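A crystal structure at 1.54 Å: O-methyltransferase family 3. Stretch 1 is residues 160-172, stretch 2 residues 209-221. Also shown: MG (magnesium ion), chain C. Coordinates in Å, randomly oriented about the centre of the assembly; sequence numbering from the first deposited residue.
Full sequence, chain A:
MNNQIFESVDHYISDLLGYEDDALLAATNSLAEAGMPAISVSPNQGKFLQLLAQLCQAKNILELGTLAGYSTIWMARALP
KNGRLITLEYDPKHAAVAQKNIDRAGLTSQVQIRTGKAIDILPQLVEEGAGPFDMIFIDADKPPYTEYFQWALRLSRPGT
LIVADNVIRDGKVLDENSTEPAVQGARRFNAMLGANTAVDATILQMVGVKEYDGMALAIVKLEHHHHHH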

# COMPACT_ATOMS: atom_id res chain seq x y z
N THR A 160 -4.13 10.34 -10.34
CA THR A 160 -3.55 9.10 -10.91
C THR A 160 -2.54 8.54 -9.91
O THR A 160 -1.73 9.30 -9.36
N LEU A 161 -2.56 7.21 -9.74
CA LEU A 161 -1.60 6.46 -8.93
C LEU A 161 -0.57 5.88 -9.88
O LEU A 161 -0.97 5.14 -10.81
N ILE A 162 0.71 6.17 -9.62
CA ILE A 162 1.84 5.58 -10.36
C ILE A 162 2.60 4.70 -9.38
O ILE A 162 2.95 5.17 -8.28
N VAL A 163 2.77 3.44 -9.74
CA VAL A 163 3.49 2.43 -8.94
C VAL A 163 4.71 1.99 -9.75
O VAL A 163 4.54 1.72 -10.95
N ALA A 164 5.87 1.93 -9.13
CA ALA A 164 7.10 1.47 -9.80
C ALA A 164 7.69 0.33 -8.99
O ALA A 164 7.95 0.53 -7.79
N ASP A 165 7.88 -0.84 -9.60
CA ASP A 165 8.39 -2.02 -8.87
C ASP A 165 9.92 -2.03 -8.85
O ASP A 165 10.55 -1.47 -9.77
N ASN A 166 10.50 -2.72 -7.86
CA ASN A 166 11.95 -3.08 -7.86
C ASN A 166 12.82 -1.84 -7.67
O ASN A 166 13.82 -1.66 -8.39
N VAL A 167 12.51 -1.01 -6.67
CA VAL A 167 13.26 0.26 -6.44
C VAL A 167 14.18 0.16 -5.20
O VAL A 167 14.80 1.19 -4.92
N ILE A 168 14.34 -1.00 -4.57
CA ILE A 168 15.21 -1.18 -3.36
C ILE A 168 16.31 -2.21 -3.61
O ILE A 168 17.43 -2.01 -3.12
N ARG A 169 16.04 -3.30 -4.33
CA ARG A 169 17.06 -4.27 -4.82
C ARG A 169 17.95 -4.75 -3.66
O ARG A 169 19.17 -4.60 -3.73
N ASP A 170 17.33 -5.31 -2.63
CA ASP A 170 18.03 -6.00 -1.52
C ASP A 170 18.85 -4.97 -0.74
O ASP A 170 19.79 -5.37 -0.07
N GLY A 171 18.50 -3.68 -0.83
CA GLY A 171 19.19 -2.58 -0.12
C GLY A 171 20.43 -2.10 -0.84
O GLY A 171 21.13 -1.26 -0.29
N LYS A 172 20.69 -2.61 -2.04
CA LYS A 172 21.88 -2.22 -2.85
C LYS A 172 21.75 -0.77 -3.30
O LYS A 172 22.77 -0.19 -3.69
N VAL A 209 8.21 -13.98 -0.62
CA VAL A 209 8.80 -15.08 -1.43
C VAL A 209 9.89 -14.55 -2.36
O VAL A 209 10.76 -15.34 -2.75
N LYS A 210 9.86 -13.29 -2.75
CA LYS A 210 10.91 -12.71 -3.62
C LYS A 210 11.99 -12.05 -2.76
O LYS A 210 11.76 -11.78 -1.56
N GLU A 211 13.13 -11.79 -3.37
CA GLU A 211 14.24 -11.04 -2.75
C GLU A 211 13.69 -9.71 -2.21
O GLU A 211 12.86 -9.03 -2.89
N TYR A 212 14.12 -9.37 -1.00
CA TYR A 212 13.89 -8.05 -0.37
C TYR A 212 13.99 -6.96 -1.44
O TYR A 212 15.00 -6.88 -2.18
N ASP A 213 12.97 -6.12 -1.51
CA ASP A 213 12.89 -5.08 -2.55
C ASP A 213 11.89 -4.02 -2.08
O ASP A 213 11.76 -3.77 -0.89
N GLY A 214 11.25 -3.35 -3.01
CA GLY A 214 10.27 -2.32 -2.66
C GLY A 214 9.59 -1.77 -3.89
O GLY A 214 10.09 -1.94 -5.02
N MET A 215 8.48 -1.10 -3.66
CA MET A 215 7.70 -0.44 -4.72
C MET A 215 7.56 1.03 -4.36
O MET A 215 7.24 1.33 -3.19
N ALA A 216 7.70 1.91 -5.35
CA ALA A 216 7.37 3.34 -5.16
C ALA A 216 5.88 3.53 -5.46
O ALA A 216 5.37 2.93 -6.40
N LEU A 217 5.22 4.37 -4.67
CA LEU A 217 3.81 4.73 -4.88
C LEU A 217 3.74 6.24 -4.96
O LEU A 217 4.25 6.89 -4.04
N ALA A 218 3.13 6.78 -6.00
CA ALA A 218 3.04 8.24 -6.20
C ALA A 218 1.62 8.61 -6.64
O ALA A 218 1.07 7.93 -7.52
N ILE A 219 1.08 9.68 -6.07
CA ILE A 219 -0.23 10.23 -6.49
C ILE A 219 0.01 11.58 -7.15
O ILE A 219 0.64 12.46 -6.55
N VAL A 220 -0.49 11.72 -8.38
CA VAL A 220 -0.33 12.96 -9.18
C VAL A 220 -1.18 14.09 -8.57
O VAL A 220 -2.37 13.90 -8.34
N LYS A 221 -0.56 15.25 -8.32
CA LYS A 221 -1.24 16.41 -7.67
C LYS A 221 -2.06 17.16 -8.73
O LYS A 221 -1.56 17.26 -9.87

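The two stretches pair as antiparallel strands, and their side chains alternate between the two faces of the sheet until stretch 1 leaves the strand and wraps around Asp213. Thr160 (m) sits beside Val220 (t), its CB 4.0 Å from Val220 CG2, while the backbone bond from Val220 N to Thr160 O (2.9 Å) holds the pair in register. Leu161 (t, p) shares a face with Val163, Leu217 and Ile219, and its CD1 reaches to 4.3 Å from CG1 of Ile219 (m, t). Ile162 (m, t) lies on the other face, where its CB meets Ala218 CB at 4.5 Å and its CD1 extends to 3.8 Å from Val220 CG2. Val163 (t) places CG1 3.8 Å from SD of Met215 (m, t, t) and 4.4 Å from CD1 of Leu217 (m, p). Ala164 and Ala216, a hydrogen-bonded pair on the Ile162 face, bring their CB atoms within 4.2 Å.

The chemistry then turns polar. Asp165 (t) puts OD1 3.3 Å from Met215 CG and uses OD2 to bind the magnesium ion at 2.4 Å. Water 1 donates to Asp165 OD2 and accepts from Lys210 NZ, both at 2.7 Å, so it links two side chains whose OD2 and NZ atoms stand 4.5 Å apart. Asn166 (m) divides its amide: OD1 binds the magnesium at 2.4 Å, and ND2 donates to Asp213 OD2 at 2.9 Å in a nearly straight bond. Waters 2 and 3 also coordinate the ion, together with a ligand from elsewhere in the structure.

Val167 (m) turns CG2 back to the strand, 4.4 Å from Ala216 CB. Ile168 (m, m) points its CA-to-CB bond toward stretch 2; its CG2 lies over one face of the Tyr212 ring, 4.0 Å from CZ. A CB on Gly214 would fall about 2.7 Å from Ile168 CG1, so the absence of a side chain there leaves room for the isoleucine. Asp213 (t) gathers this turn: its OD1 accepts from Ile168 N at 3.1 Å and from Arg169 N at 2.9 Å. The CA-to-CB bond of Arg169 (m, m, m) points away from stretch 2, yet its NE forms a long salt bridge with Asp213 OD2 at 3.9 Å; the oxygen lies well out of the guanidinium plane, leaving charge attraction without a directed N-H. Asp170 (t) rests OD1 3.6 Å from CB of Tyr212 (t), but its OD2 also faces the like charge of Glu211 OE1 at 3.7 Å. Gly171 N approaches Tyr212 CE2 at 3.8 Å, and Lys172 makes no contact with stretch 2.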

# COMPACT_ATOMS: atom_id res chain seq x y z
CB THR A 160 -2.84 9.37 -12.24
OG1 THR A 160 -3.82 9.71 -13.23
CG2 THR A 160 -2.02 8.18 -12.68
CB LEU A 161 -2.31 5.34 -8.18
CG LEU A 161 -1.39 4.39 -7.43
CD1 LEU A 161 -0.65 5.10 -6.31
CD2 LEU A 161 -2.20 3.21 -6.89
CB ILE A 162 2.76 6.64 -10.99
CG1 ILE A 162 1.96 7.59 -11.87
CG2 ILE A 162 3.87 5.96 -11.77
CD1 ILE A 162 2.68 8.86 -12.24
CB VAL A 163 2.59 1.22 -8.64
CG1 VAL A 163 3.33 0.17 -7.83
CG2 VAL A 163 1.32 1.66 -7.94
CB ALA A 164 8.11 2.60 -9.95
CB ASP A 165 7.84 -3.32 -9.47
CG ASP A 165 7.98 -4.55 -8.61
OD1 ASP A 165 8.04 -4.39 -7.38
OD2 ASP A 165 8.00 -5.68 -9.18
CB ASN A 166 12.35 -3.82 -9.14
CG ASN A 166 11.44 -4.99 -9.45
OD1 ASN A 166 10.79 -4.99 -10.50
ND2 ASN A 166 11.37 -5.97 -8.57
CB VAL A 167 12.32 1.47 -6.36
CG1 VAL A 167 11.57 1.66 -7.68
CG2 VAL A 167 11.39 1.39 -5.17
CB ILE A 168 14.35 -1.50 -2.11
CG1 ILE A 168 13.49 -0.30 -1.71
CG2 ILE A 168 15.21 -1.97 -0.95
CD1 ILE A 168 14.25 0.99 -1.45
CB ARG A 169 17.94 -3.66 -5.93
CG ARG A 169 17.20 -2.94 -7.04
CD ARG A 169 16.05 -3.69 -7.65
NE ARG A 169 16.33 -5.04 -8.10
CZ ARG A 169 16.17 -5.49 -9.34
NH1 ARG A 169 16.43 -6.77 -9.59
NH2 ARG A 169 15.71 -4.72 -10.31
CB ASP A 170 18.91 -7.14 -2.04
CG ASP A 170 19.20 -8.25 -1.04
OD1 ASP A 170 18.39 -8.42 -0.12
OD2 ASP A 170 20.25 -8.93 -1.19
CB LYS A 172 22.07 -3.17 -4.04
CG LYS A 172 22.54 -4.56 -3.62
CD LYS A 172 22.91 -5.43 -4.79
CE LYS A 172 21.72 -6.08 -5.43
NZ LYS A 172 22.14 -7.19 -6.32
CB VAL A 209 7.72 -15.87 -2.20
CG1 VAL A 209 6.84 -16.64 -1.23
CG2 VAL A 209 6.91 -15.01 -3.15
CB LYS A 210 10.29 -11.68 -4.58
CG LYS A 210 9.18 -12.22 -5.46
CD LYS A 210 8.67 -11.20 -6.46
CE LYS A 210 9.68 -10.82 -7.51
NZ LYS A 210 9.07 -10.01 -8.58
CB GLU A 211 15.37 -10.85 -3.76
CG GLU A 211 16.60 -10.14 -3.21
CD GLU A 211 17.66 -9.80 -4.25
OE1 GLU A 211 18.70 -10.45 -4.24
OE2 GLU A 211 17.44 -8.89 -5.07
CB TYR A 212 14.93 -7.87 0.74
CG TYR A 212 15.06 -6.48 1.31
CD1 TYR A 212 13.97 -5.70 1.67
CD2 TYR A 212 16.32 -5.97 1.57
CE1 TYR A 212 14.13 -4.44 2.23
CE2 TYR A 212 16.49 -4.74 2.19
CZ TYR A 212 15.40 -3.96 2.48
OH TYR A 212 15.57 -2.74 3.07
CB ASP A 213 12.54 -5.75 -3.88
CG ASP A 213 12.98 -5.03 -5.14
OD1 ASP A 213 13.31 -3.86 -5.06
OD2 ASP A 213 13.03 -5.68 -6.19
CB MET A 215 6.31 -1.05 -4.87
CG MET A 215 6.32 -2.42 -5.43
SD MET A 215 4.67 -2.89 -6.06
CE MET A 215 4.90 -4.67 -6.22
CB ALA A 216 8.17 4.23 -6.06
CB LEU A 217 2.95 4.23 -3.71
CG LEU A 217 2.42 2.80 -3.81
CD1 LEU A 217 3.53 1.79 -3.77
CD2 LEU A 217 1.39 2.52 -2.71
CB ALA A 218 4.07 8.66 -7.20
CB ILE A 219 -1.22 10.31 -5.33
CG1 ILE A 219 -1.33 8.98 -4.62
CG2 ILE A 219 -2.56 10.79 -5.86
CD1 ILE A 219 -2.14 9.06 -3.36
CB VAL A 220 -0.66 12.70 -10.66
CG1 VAL A 220 -0.53 13.98 -11.47
CG2 VAL A 220 0.25 11.62 -11.23
CB LYS A 221 -0.19 17.27 -6.96
CG LYS A 221 0.61 16.50 -5.92
CD LYS A 221 1.57 17.25 -5.03
CE LYS A 221 2.06 18.57 -5.54
NZ LYS A 221 3.22 19.02 -4.74
MG MG C . 8.98 -6.42 -11.23
O HOH W 1 8.04 -7.78 -7.46
O HOH W 2 7.56 -8.33 -11.27
O HOH W 3 10.42 -6.83 -13.23